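Local coordinates for mandelate racemase / muconate lactonizing enzyme family protein (PDB 4DXK) that is of unconfirmed function but belongs to the mandelate racemase subgroup of the enolase superfamily and probably acts as a metal-dependent lyase or racemase, at residues Trp19-His23 with Ala86-Leu91; Met1-Leu6 with Val53-Leu59; Phe74-Gly78 with Thr269-Ala275; Gly167-Met171 with Asp209-Ile213; Ala305-Glu309 with Asn335-Ala339. All coordinates share one frame; numbering follows the deposited sequence.

Contact 1 of 5, residues Trp19-His23 with Ala86-Leu91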
# COMPACT_ATOMS: atom_id res chain seq x y z
N TRP A 19 -0.28 -33.98 32.13
CA TRP A 19 -0.20 -35.05 31.13
C TRP A 19 -1.59 -35.52 30.75
O TRP A 19 -2.50 -35.59 31.59
CB TRP A 19 0.68 -36.21 31.61
CG TRP A 19 2.07 -35.75 31.79
CD1 TRP A 19 3.02 -35.64 30.82
CD2 TRP A 19 2.65 -35.24 32.99
NE1 TRP A 19 4.18 -35.13 31.35
CE2 TRP A 19 3.98 -34.86 32.68
CE3 TRP A 19 2.19 -35.06 34.30
CZ2 TRP A 19 4.84 -34.32 33.64
CZ3 TRP A 19 3.05 -34.53 35.24
CH2 TRP A 19 4.36 -34.17 34.91
N VAL A 20 -1.76 -35.81 29.47
CA VAL A 20 -3.00 -36.35 28.94
C VAL A 20 -2.66 -37.69 28.31
O VAL A 20 -1.79 -37.76 27.42
CB VAL A 20 -3.61 -35.41 27.89
CG1 VAL A 20 -4.84 -36.04 27.23
CG2 VAL A 20 -3.96 -34.07 28.51
N LEU A 21 -3.33 -38.74 28.76
CA LEU A 21 -3.10 -40.09 28.24
C LEU A 21 -4.35 -40.56 27.52
O LEU A 21 -5.46 -40.53 28.08
CB LEU A 21 -2.71 -41.06 29.35
CG LEU A 21 -1.28 -40.92 29.89
CD1 LEU A 21 -1.16 -39.74 30.83
CD2 LEU A 21 -0.83 -42.20 30.57
N VAL A 22 -4.18 -40.95 26.27
CA VAL A 22 -5.30 -41.37 25.43
C VAL A 22 -5.23 -42.89 25.29
O VAL A 22 -4.32 -43.44 24.67
CB VAL A 22 -5.23 -40.69 24.05
CG1 VAL A 22 -6.38 -41.17 23.18
CG2 VAL A 22 -5.28 -39.18 24.19
N HIS A 23 -6.19 -43.58 25.92
CA HIS A 23 -6.23 -45.03 25.90
C HIS A 23 -7.09 -45.50 24.73
O HIS A 23 -8.04 -44.81 24.34
CB HIS A 23 -6.82 -45.57 27.20
CG HIS A 23 -6.03 -45.20 28.42
ND1 HIS A 23 -5.28 -46.13 29.12
CD2 HIS A 23 -5.88 -44.03 29.07
CE1 HIS A 23 -4.70 -45.53 30.15
NE2 HIS A 23 -5.05 -44.26 30.14
N ALA A 86 -2.16 -30.92 23.92
CA ALA A 86 -1.69 -32.10 24.64
C ALA A 86 -2.33 -33.36 24.05
O ALA A 86 -1.66 -34.37 23.84
CB ALA A 86 -2.03 -31.98 26.10
N PHE A 87 -3.63 -33.28 23.78
CA PHE A 87 -4.35 -34.39 23.15
C PHE A 87 -3.75 -34.75 21.79
O PHE A 87 -3.54 -35.93 21.50
CB PHE A 87 -5.84 -34.04 23.05
CG PHE A 87 -6.67 -35.07 22.35
CD1 PHE A 87 -7.00 -36.26 22.98
CD2 PHE A 87 -7.13 -34.86 21.06
CE1 PHE A 87 -7.76 -37.22 22.33
CE2 PHE A 87 -7.89 -35.81 20.41
CZ PHE A 87 -8.21 -36.98 21.05
N ASP A 88 -3.45 -33.75 20.97
CA ASP A 88 -2.87 -33.98 19.66
C ASP A 88 -1.52 -34.70 19.74
O ASP A 88 -1.24 -35.62 18.97
CB ASP A 88 -2.73 -32.65 18.91
CG ASP A 88 -2.17 -32.82 17.51
OD1 ASP A 88 -2.95 -33.23 16.62
OD2 ASP A 88 -0.96 -32.55 17.32
N ILE A 89 -0.68 -34.29 20.69
CA ILE A 89 0.61 -34.95 20.88
C ILE A 89 0.40 -36.44 21.17
O ILE A 89 1.08 -37.31 20.62
CB ILE A 89 1.45 -34.25 21.98
CG1 ILE A 89 1.82 -32.83 21.54
CG2 ILE A 89 2.71 -35.05 22.29
CD1 ILE A 89 2.31 -31.94 22.68
N ALA A 90 -0.57 -36.74 22.03
CA ALA A 90 -0.88 -38.13 22.37
C ALA A 90 -1.33 -38.92 21.13
O ALA A 90 -0.98 -40.09 20.99
CB ALA A 90 -1.95 -38.18 23.44
N LEU A 91 -2.07 -38.28 20.23
CA LEU A 91 -2.46 -38.96 18.99
C LEU A 91 -1.26 -39.31 18.13
O LEU A 91 -1.19 -40.39 17.55
CB LEU A 91 -3.46 -38.15 18.17
CG LEU A 91 -4.80 -37.83 18.82
CD1 LEU A 91 -5.67 -37.07 17.82
CD2 LEU A 91 -5.49 -39.10 19.31
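Val20 and Val22 of strand 17-24 press against Ala86, Phe87 and Ala90 of helix 79-99, in the alpha/beta packing of the N-terminal domain, where helices cover one side of a meandering antiparallel sheet. No hydrogen bond joins the two; the contact is wholly apolar and buried. Alternate residues of a strand fall on the same face, and Ala86 and Ala90 are one helical turn apart, which lets two valines meet two alanines in step. The short alanine side chains suit this place, since they allow the strand and helix axes to approach to 7.9 Å, inclined at 45°.

Val22 shows how the space is filled. Its CB stands 4.2 Å from Ala90 CB. From there the methyls diverge: with CG1 anti to the backbone N (chi1 179°), CG2 is turned opposite the carbonyl carbon and enters the angle between Ala90 and Phe87. It meets Ala90 CB at 3.6 Å and, at the same distance, CD1 of the Phe87 ring, which it approaches obliquely. CG1 makes a looser contact, 4.5 Å from Leu91 CD2. A beta-branched residue suits the strand and offers both methyls to the helix at once.

The Phe87 ring is steadied from its own helix by Leu91, whose CG lies 4.0 Å above one ring face, toward the rim. Ile49 and Val53 of helix 38-53 and Leu68 of helix 61-68 also touch it. Two residues earlier on the strand, on the same face, Val20 uses the corresponding methyl, CG2, to touch Ala86 CB at 3.7 Å.

Contact 2 of 5, residues Met1-Leu6 with Val53-Leu59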
# COMPACT_ATOMS: atom_id res chain seq x y z
N MET A 1 -8.85 -48.87 15.33
CA MET A 1 -8.98 -48.81 16.78
C MET A 1 -9.82 -47.60 17.18
O MET A 1 -10.13 -46.74 16.35
CB MET A 1 -7.61 -48.84 17.47
CG MET A 1 -6.92 -47.50 17.61
SD MET A 1 -5.17 -47.62 18.09
CE MET A 1 -4.41 -47.83 16.48
N LYS A 2 -10.22 -47.57 18.45
CA LYS A 2 -11.05 -46.51 19.00
C LYS A 2 -10.51 -46.06 20.35
O LYS A 2 -10.00 -46.87 21.13
CB LYS A 2 -12.49 -47.00 19.19
CG LYS A 2 -13.21 -47.37 17.90
CD LYS A 2 -14.61 -47.89 18.19
CE LYS A 2 -15.41 -48.04 16.91
NZ LYS A 2 -16.78 -48.57 17.16
N ILE A 3 -10.67 -44.78 20.62
CA ILE A 3 -10.33 -44.21 21.92
C ILE A 3 -11.34 -44.72 22.95
O ILE A 3 -12.56 -44.67 22.72
CB ILE A 3 -10.36 -42.68 21.87
CG1 ILE A 3 -9.27 -42.16 20.92
CG2 ILE A 3 -10.22 -42.08 23.27
CD1 ILE A 3 -9.37 -40.68 20.60
N THR A 4 -10.84 -45.22 24.07
CA THR A 4 -11.71 -45.75 25.12
C THR A 4 -11.73 -44.88 26.37
O THR A 4 -12.74 -44.84 27.08
CB THR A 4 -11.27 -47.15 25.53
OG1 THR A 4 -9.86 -47.12 25.78
CG2 THR A 4 -11.60 -48.17 24.44
N LYS A 5 -10.59 -44.28 26.71
CA LYS A 5 -10.50 -43.48 27.94
C LYS A 5 -9.59 -42.28 27.74
O LYS A 5 -8.61 -42.35 27.00
CB LYS A 5 -9.93 -44.31 29.10
CG LYS A 5 -10.61 -45.62 29.37
CD LYS A 5 -9.80 -46.47 30.34
CE LYS A 5 -9.46 -45.71 31.61
NZ LYS A 5 -8.79 -46.57 32.63
N LEU A 6 -9.91 -41.19 28.43
CA LEU A 6 -8.99 -40.07 28.56
C LEU A 6 -8.58 -39.96 30.01
O LEU A 6 -9.43 -39.89 30.90
CB LEU A 6 -9.64 -38.75 28.15
CG LEU A 6 -10.00 -38.48 26.70
CD1 LEU A 6 -10.25 -36.98 26.51
CD2 LEU A 6 -8.92 -39.01 25.76
N VAL A 53 -14.47 -37.26 21.86
CA VAL A 53 -13.48 -38.18 21.30
C VAL A 53 -13.58 -39.64 21.76
O VAL A 53 -13.03 -40.51 21.10
CB VAL A 53 -12.03 -37.68 21.51
CG1 VAL A 53 -11.88 -36.25 21.01
CG2 VAL A 53 -11.62 -37.79 22.98
N ILE A 54 -14.25 -39.91 22.87
CA ILE A 54 -14.44 -41.31 23.26
C ILE A 54 -15.22 -42.01 22.16
O ILE A 54 -16.27 -41.52 21.72
CB ILE A 54 -15.20 -41.46 24.60
CG1 ILE A 54 -14.44 -40.79 25.73
CG2 ILE A 54 -15.48 -42.93 24.91
CD1 ILE A 54 -13.10 -41.41 26.01
N GLY A 55 -14.70 -43.15 21.71
CA GLY A 55 -15.33 -43.91 20.64
C GLY A 55 -14.80 -43.58 19.26
O GLY A 55 -15.12 -44.27 18.29
N ARG A 56 -13.98 -42.53 19.15
CA ARG A 56 -13.46 -42.08 17.85
C ARG A 56 -12.16 -42.79 17.47
O ARG A 56 -11.40 -43.24 18.34
CB ARG A 56 -13.23 -40.57 17.87
CG ARG A 56 -14.50 -39.74 18.01
CD ARG A 56 -15.22 -39.62 16.67
NE ARG A 56 -14.32 -39.04 15.67
CZ ARG A 56 -14.23 -37.75 15.37
NH1 ARG A 56 -15.02 -36.86 15.96
NH2 ARG A 56 -13.36 -37.35 14.46
N ASP A 57 -11.88 -42.83 16.17
CA ASP A 57 -10.66 -43.41 15.64
C ASP A 57 -9.52 -42.40 15.83
O ASP A 57 -9.54 -41.32 15.24
CB ASP A 57 -10.89 -43.70 14.16
CG ASP A 57 -9.71 -44.36 13.48
OD1 ASP A 57 -8.60 -44.39 14.05
OD2 ASP A 57 -9.91 -44.85 12.35
N PRO A 58 -8.51 -42.74 16.66
CA PRO A 58 -7.44 -41.77 16.95
C PRO A 58 -6.54 -41.50 15.75
O PRO A 58 -5.82 -40.51 15.78
CB PRO A 58 -6.65 -42.47 18.06
CG PRO A 58 -6.84 -43.95 17.75
CD PRO A 58 -8.28 -44.04 17.31
N LEU A 59 -6.57 -42.36 14.73
CA LEU A 59 -5.69 -42.18 13.57
C LEU A 59 -6.15 -41.06 12.63
O LEU A 59 -5.39 -40.65 11.75
CB LEU A 59 -5.53 -43.48 12.78
CG LEU A 59 -4.88 -44.66 13.50
CD1 LEU A 59 -4.72 -45.85 12.55
CD2 LEU A 59 -3.54 -44.25 14.09
O HOH W 1 -7.41 -46.90 14.12
O HOH W 2 -17.31 -45.96 18.52
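Ile3 pairs through its backbone with Gly55 and Arg56, a main-chain contact joining the start of strand 3-11 to the loop between helices 38-53 and 61-68. Ile3 N donates to Arg56 O at 2.8 Å (167°), and Gly55 N returns an equally short bond to Ile3 O. The loop is shaped for this by a type II turn from Val53 to Arg56, closed by Arg56 N on Val53 O. Gly55 occupies its third position, where the positive phi of 94° would push a beta carbon against the preceding carbonyl oxygen.

Apolar side chains pack on the inner side. Ile3 CG1 lies 3.9 Å from Pro58 CB as the two groups slide past each other in opposite directions, while Leu6 CD1 meets Val53 CG2 at 3.9 Å. Ile54, with chi2 at -63°, bends its CD1 over the strand backbone, 3.6 Å from Thr4 O. At the margin, Met1 crosses the Pro58 ring at about a right angle, CG to CG 3.6 Å.

The outer side is polar: one water links Met1 N to Asp57 OD1, another Lys2 NZ to Gly55 O. The Arg56 guanidinium turns elsewhere, to a salt bridge with Asp67. Against strand 17-24, Thr4 and Lys5 face His23 in a classic beta bulge. Asp57 OD1 also accepts from Leu59 N; this Asx turn and the type II turn join the N-terminal-domain sheet to its helices.

Contact 3 of 5, residues Phe74-Gly78 with Thr269-Ala275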
# COMPACT_ATOMS: atom_id res chain seq x y z
N PHE A 74 -10.28 -19.92 20.06
CA PHE A 74 -9.44 -20.35 18.96
C PHE A 74 -8.35 -19.29 18.69
O PHE A 74 -8.40 -18.18 19.22
CB PHE A 74 -10.32 -20.56 17.72
CG PHE A 74 -11.06 -19.33 17.32
CD1 PHE A 74 -10.47 -18.39 16.48
CD2 PHE A 74 -12.32 -19.06 17.84
CE1 PHE A 74 -11.13 -17.22 16.14
CE2 PHE A 74 -12.98 -17.89 17.50
CZ PHE A 74 -12.39 -16.97 16.66
N ARG A 75 -7.38 -19.63 17.84
CA ARG A 75 -6.29 -18.72 17.46
C ARG A 75 -5.68 -18.08 18.71
O ARG A 75 -5.51 -16.87 18.79
CB ARG A 75 -6.78 -17.67 16.46
CG ARG A 75 -5.65 -16.85 15.80
CD ARG A 75 -6.01 -15.39 15.81
NE ARG A 75 -5.02 -14.52 15.17
CZ ARG A 75 -4.07 -13.85 15.82
NH1 ARG A 75 -3.96 -13.95 17.14
NH2 ARG A 75 -3.24 -13.06 15.15
N SER A 76 -5.35 -18.93 19.68
CA SER A 76 -4.84 -18.45 20.94
C SER A 76 -4.03 -19.54 21.60
O SER A 76 -3.96 -20.68 21.11
CB SER A 76 -5.98 -18.04 21.86
OG SER A 76 -6.50 -19.16 22.55
N SER A 77 -3.42 -19.19 22.73
CA SER A 77 -2.71 -20.14 23.58
C SER A 77 -3.47 -20.36 24.90
O SER A 77 -2.87 -20.72 25.91
CB SER A 77 -1.29 -19.66 23.83
OG SER A 77 -1.30 -18.30 24.25
N GLY A 78 -4.79 -20.17 24.86
CA GLY A 78 -5.63 -20.35 26.04
C GLY A 78 -5.84 -21.80 26.43
O GLY A 78 -5.34 -22.73 25.79
N THR A 269 3.80 -17.65 22.29
CA THR A 269 2.49 -17.24 22.81
C THR A 269 1.36 -17.27 21.78
O THR A 269 0.20 -17.10 22.16
CB THR A 269 2.51 -15.84 23.48
OG1 THR A 269 2.66 -14.82 22.48
CG2 THR A 269 3.63 -15.72 24.49
N LEU A 270 1.69 -17.48 20.51
CA LEU A 270 0.71 -17.48 19.43
C LEU A 270 0.20 -18.88 19.14
O LEU A 270 0.96 -19.86 19.19
CB LEU A 270 1.33 -16.91 18.14
CG LEU A 270 1.62 -15.41 18.16
CD1 LEU A 270 2.42 -15.02 16.92
CD2 LEU A 270 0.34 -14.58 18.25
N GLY A 271 -1.09 -18.99 18.81
CA GLY A 271 -1.69 -20.28 18.52
C GLY A 271 -2.36 -20.39 17.17
O GLY A 271 -3.03 -19.46 16.72
N SER A 272 -2.14 -21.54 16.54
CA SER A 272 -2.76 -21.96 15.27
C SER A 272 -2.04 -21.36 14.08
O SER A 272 -1.41 -20.29 14.15
CB SER A 272 -4.26 -21.64 15.19
OG SER A 272 -4.48 -20.33 14.68
N ARG A 273 -2.15 -22.02 12.94
CA ARG A 273 -1.48 -21.50 11.77
C ARG A 273 -2.01 -20.14 11.34
O ARG A 273 -1.30 -19.39 10.67
CB ARG A 273 -1.50 -22.52 10.64
CG ARG A 273 -2.73 -22.52 9.85
CD ARG A 273 -2.74 -23.79 8.98
NE ARG A 273 -3.35 -24.89 9.72
CZ ARG A 273 -4.05 -25.85 9.16
NH1 ARG A 273 -4.15 -25.93 7.84
NH2 ARG A 273 -4.64 -26.75 9.93
N TRP A 274 -3.23 -19.80 11.75
CA TRP A 274 -3.82 -18.52 11.39
C TRP A 274 -3.11 -17.36 12.07
O TRP A 274 -2.92 -16.29 11.47
CB TRP A 274 -5.34 -18.53 11.64
CG TRP A 274 -6.02 -19.44 10.66
CD1 TRP A 274 -6.53 -19.10 9.44
CD2 TRP A 274 -6.19 -20.86 10.77
NE1 TRP A 274 -7.01 -20.21 8.80
CE2 TRP A 274 -6.81 -21.31 9.59
CE3 TRP A 274 -5.88 -21.80 11.76
CZ2 TRP A 274 -7.13 -22.65 9.37
CZ3 TRP A 274 -6.19 -23.14 11.54
CH2 TRP A 274 -6.82 -23.55 10.36
N ALA A 275 -2.68 -17.55 13.31
CA ALA A 275 -1.88 -16.52 13.97
C ALA A 275 -0.54 -16.33 13.27
O ALA A 275 -0.02 -15.22 13.17
CB ALA A 275 -1.66 -16.85 15.45
O HOH W 3 -2.59 -16.58 18.90
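Ser77 and Arg75, in the loop leading into helix 79-99 of the N-terminal domain, meet the turn at the start of helix 272-281 of the barrel. The tight part is centred on Gly271. Lacking a side chain, it brings its CA to 3.5 Å from Ser76 O in a nearly straight CA-H...O contact (171°), and its own carbonyl oxygen lies 3.4 Å from Arg75 CA. Ser77 OG donates to Thr269 O at 2.8 Å, approaching well off the carbonyl plane. A small hydroxyl suits this buried spot, because it also serves Gly73 N of the third subunit.

Arg75 packs flat against the helix. With CG anti to the backbone N (chi1 -169°) and a bend at chi2, its chain passes Ser272, whose OG donates to Gly271 O at 2.6 Å, in the carbonyl plane. The guanidinium is set over Ala275, whose CB stands 3.9 Å above the plane, over its centre. A methyl fits against the face of a flat cation without competing for its N-H groups; NH2 makes a salt bridge to Asp278.

The looser part is bridged by a single water, which accepts from Gly271 N at 2.8 Å and gives only a weak bond to Arg75 O.

Thr269 directly follows Glu268, a ligand of the sodium ion together with Glu216 and Glu242, and its side chain is about 7 Å from that ion. The Ser77 bond to Thr269 O thus ties the N-terminal domain to the main chain just after a metal ligand, while the Arg75 charge is probably balanced by Asp278.

Contact 4 of 5, residues Gly167-Met171 with Asp209-Ile213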
# COMPACT_ATOMS: atom_id res chain seq x y z
N GLY A 167 30.29 -27.65 24.21
CA GLY A 167 29.90 -27.67 22.81
C GLY A 167 28.61 -26.93 22.52
O GLY A 167 28.09 -27.02 21.41
N ILE A 168 28.10 -26.20 23.50
CA ILE A 168 26.89 -25.41 23.32
C ILE A 168 27.28 -23.98 22.95
O ILE A 168 28.03 -23.33 23.68
CB ILE A 168 26.01 -25.42 24.58
CG1 ILE A 168 25.47 -26.83 24.81
CG2 ILE A 168 24.87 -24.41 24.46
CD1 ILE A 168 24.83 -27.04 26.16
N THR A 169 26.79 -23.51 21.80
CA THR A 169 27.26 -22.25 21.24
C THR A 169 26.16 -21.21 21.10
O THR A 169 26.28 -20.26 20.33
CB THR A 169 27.95 -22.47 19.87
OG1 THR A 169 27.02 -23.09 18.97
CG2 THR A 169 29.18 -23.37 20.02
N ALA A 170 25.08 -21.39 21.87
CA ALA A 170 24.03 -20.39 21.95
C ALA A 170 23.43 -20.40 23.35
O ALA A 170 23.29 -21.47 23.97
CB ALA A 170 22.95 -20.67 20.92
N MET A 171 23.07 -19.22 23.84
CA MET A 171 22.46 -19.08 25.15
C MET A 171 21.44 -17.96 25.11
O MET A 171 21.61 -16.97 24.37
CB MET A 171 23.53 -18.79 26.21
CG MET A 171 24.24 -17.46 26.02
SD MET A 171 25.68 -17.24 27.08
CE MET A 171 24.89 -17.03 28.67
N ASP A 209 33.07 -13.72 20.02
CA ASP A 209 32.06 -14.01 19.00
C ASP A 209 31.67 -15.49 18.92
O ASP A 209 30.96 -15.90 18.00
CB ASP A 209 32.54 -13.52 17.63
CG ASP A 209 33.67 -14.37 17.05
OD1 ASP A 209 34.25 -15.20 17.78
OD2 ASP A 209 33.98 -14.19 15.85
N LYS A 210 32.15 -16.29 19.87
CA LYS A 210 31.97 -17.74 19.79
C LYS A 210 30.58 -18.18 20.25
O LYS A 210 30.19 -19.33 20.03
CB LYS A 210 33.06 -18.46 20.58
CG LYS A 210 34.46 -18.18 20.07
CD LYS A 210 35.50 -19.01 20.80
CE LYS A 210 36.90 -18.49 20.55
NZ LYS A 210 37.33 -17.53 21.61
N MET A 211 29.85 -17.27 20.88
CA MET A 211 28.54 -17.57 21.47
C MET A 211 27.44 -16.73 20.83
O MET A 211 27.53 -15.50 20.83
CB MET A 211 28.57 -17.28 22.97
CG MET A 211 27.26 -17.51 23.69
SD MET A 211 26.83 -19.25 23.78
CE MET A 211 28.09 -19.83 24.93
N ASP A 212 26.39 -17.38 20.31
CA ASP A 212 25.19 -16.64 19.91
C ASP A 212 24.43 -16.26 21.18
O ASP A 212 24.26 -17.10 22.07
CB ASP A 212 24.28 -17.49 19.02
CG ASP A 212 24.93 -17.85 17.69
OD1 ASP A 212 25.61 -16.99 17.10
OD2 ASP A 212 24.73 -19.00 17.25
N ILE A 213 24.00 -15.00 21.28
CA ILE A 213 23.24 -14.57 22.44
C ILE A 213 21.83 -14.21 22.02
O ILE A 213 21.60 -13.23 21.29
CB ILE A 213 23.86 -13.34 23.14
CG1 ILE A 213 25.34 -13.57 23.46
CG2 ILE A 213 23.08 -13.01 24.41
CD1 ILE A 213 26.05 -12.33 24.01
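Met171 and Met211 cross at about a right angle where two parallel strands begin, on the side of Met171, the Met171 SD resting 3.7 Å from Met211 CG. Met211 starts with CG anti to its backbone N (chi1 178°), then folds at chi2 and chi3, laying its sulfur over the Thr169-Ala170 peptide, 3.4 Å from Ala170 N. Long, unbranched and flexible, methionine suits such a fold-back. Helices 156-165 and 190-207 cover Met171, the latter also covering Ile213.

The other face carries Ala170 and Asp212, whose CB atoms are 3.9 Å apart; alanine's small size fits beside Arg116 and Tyr118. Between the faces, Asp212 takes both backbone bonds: its N donates to Thr169 O at 2.9 Å, and its O accepts from Met171 N at 3.0 Å, nearly along the C=O axis. Strands 170-173 and 212-216 are thus parallel neighbours connected through helical chain, the beta-alpha-beta crossover of the enolase-superfamily barrel.

Asp212 is buried, yet OD2 has a hydrogen bond with Tyr187 OH of the fourth subunit and a salt bridge to Arg116, which also bonds Thr169 OG1. These partners would probably stabilise a negative carboxylate, and the bond to Tyr187 extends this polar cluster into a subunit interface.

Contact 5 of 5, residues Ala305-Glu309 with Asn335-Ala339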
# COMPACT_ATOMS: atom_id res chain seq x y z
N ALA A 305 5.52 -24.76 10.48
CA ALA A 305 6.90 -24.88 10.04
C ALA A 305 7.05 -24.85 8.52
O ALA A 305 7.93 -24.16 7.99
CB ALA A 305 7.53 -26.15 10.61
N SER A 306 6.22 -25.60 7.81
CA SER A 306 6.36 -25.65 6.36
C SER A 306 5.97 -24.33 5.70
O SER A 306 6.51 -23.98 4.65
CB SER A 306 5.57 -26.82 5.75
OG SER A 306 4.18 -26.72 6.01
N MET A 307 5.05 -23.61 6.33
CA MET A 307 4.66 -22.28 5.87
C MET A 307 5.77 -21.25 6.16
O MET A 307 6.04 -20.38 5.33
CB MET A 307 3.33 -21.87 6.51
CG MET A 307 2.82 -20.49 6.10
SD MET A 307 1.23 -20.03 6.85
CE MET A 307 0.78 -21.61 7.60
N ALA A 308 6.43 -21.34 7.31
CA ALA A 308 7.58 -20.48 7.58
C ALA A 308 8.67 -20.67 6.53
O ALA A 308 9.30 -19.71 6.07
CB ALA A 308 8.11 -20.73 8.98
N GLU A 309 8.87 -21.92 6.11
CA GLU A 309 9.87 -22.22 5.09
C GLU A 309 9.52 -21.56 3.76
O GLU A 309 10.41 -21.14 3.02
CB GLU A 309 10.03 -23.74 4.94
CG GLU A 309 11.20 -24.13 4.05
CD GLU A 309 11.44 -25.63 3.96
OE1 GLU A 309 10.62 -26.41 4.48
OE2 GLU A 309 12.47 -26.02 3.37
N ASN A 335 12.69 -33.46 11.83
CA ASN A 335 12.00 -33.54 10.55
C ASN A 335 12.02 -32.25 9.73
O ASN A 335 12.34 -32.25 8.55
CB ASN A 335 10.55 -33.98 10.72
CG ASN A 335 9.75 -33.72 9.48
OD1 ASN A 335 8.99 -32.74 9.40
ND2 ASN A 335 9.96 -34.55 8.47
N ALA A 336 11.64 -31.13 10.35
CA ALA A 336 11.40 -29.91 9.59
C ALA A 336 12.70 -29.41 8.98
O ALA A 336 13.64 -29.11 9.71
CB ALA A 336 10.79 -28.85 10.47
N PRO A 337 12.78 -29.30 7.64
CA PRO A 337 14.05 -28.86 7.07
C PRO A 337 14.51 -27.49 7.56
O PRO A 337 15.71 -27.25 7.66
CB PRO A 337 13.76 -28.84 5.56
CG PRO A 337 12.76 -29.95 5.40
CD PRO A 337 11.86 -29.80 6.61
N ASN A 338 13.57 -26.63 7.94
CA ASN A 338 13.91 -25.29 8.41
C ASN A 338 14.00 -25.17 9.93
O ASN A 338 14.03 -24.05 10.44
CB ASN A 338 12.93 -24.24 7.86
CG ASN A 338 11.53 -24.43 8.37
OD1 ASN A 338 11.11 -25.57 8.63
ND2 ASN A 338 10.78 -23.34 8.52
N ALA A 339 14.08 -26.28 10.66
CA ALA A 339 14.33 -26.17 12.10
C ALA A 339 15.76 -25.70 12.34
O ALA A 339 16.72 -26.27 11.81
CB ALA A 339 14.08 -27.49 12.81
O HOH W 4 9.55 -27.11 6.99
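Ala305 O is held by two donors arriving from opposite faces of its carbonyl plane: Glu309 N, in the ordinary helical bond of 3.1 Å, and Asn338 ND2 at 3.0 Å. The second bond is bent, with 135° at the hydrogen. Asn338 gets there by placing CG between its backbone N and carbonyl carbon (chi1 65°), and an amide suits the task because ND2 has another hydrogen for Leu313 O while OD1 can accept from water.

That water lies between Asn338 OD1, at 2.7 Å, and Glu309 OE1, at 2.8 Å, donating to both. The Glu309 carboxylate stacks against the Asn338 amide with planes 12° apart, and Glu309 CB is 3.7 Å from Asn338 ND2. In the barrel, this joins helix 297-310 to the loop between helix 323-335 and strand 342-343. The loop makes a type I turn from Ala336 to Ala339, whose second position suits the fixed phi of Pro337.

Glu309 runs extended across Pro337 at about a right angle, OE2 coming to 3.8 Å from CB of the ring. Its OE1 forms a salt bridge with Arg273 of the second subunit. Small methyls also meet: Ala305 CB lies 4.2 Å from Ala336 CB.

In the fold
Contacts 1 and 2 belong to the N-terminal domain, centres 11 Å apart, and they touch: strands 17-24 and 3-11 are neighbours in one antiparallel sheet, with His23 bonded to Thr4 and Lys5. Their segments alternate along the chain. Contact 3 unites this domain with the barrel, its centre about 19 Å from that of contact 1. Contact 4 falls between its two segments in sequence, yet their centres are about 30 Å apart; it pairs the first two parallel barrel strands. Contact 5 follows once contact 3 has closed, touches it through Arg273 and Met307, and packs beside the last of the series, strand 315-317. Contacts 2, 3 and 5 meet the second subunit, consistent with domain and subunit packing being linked.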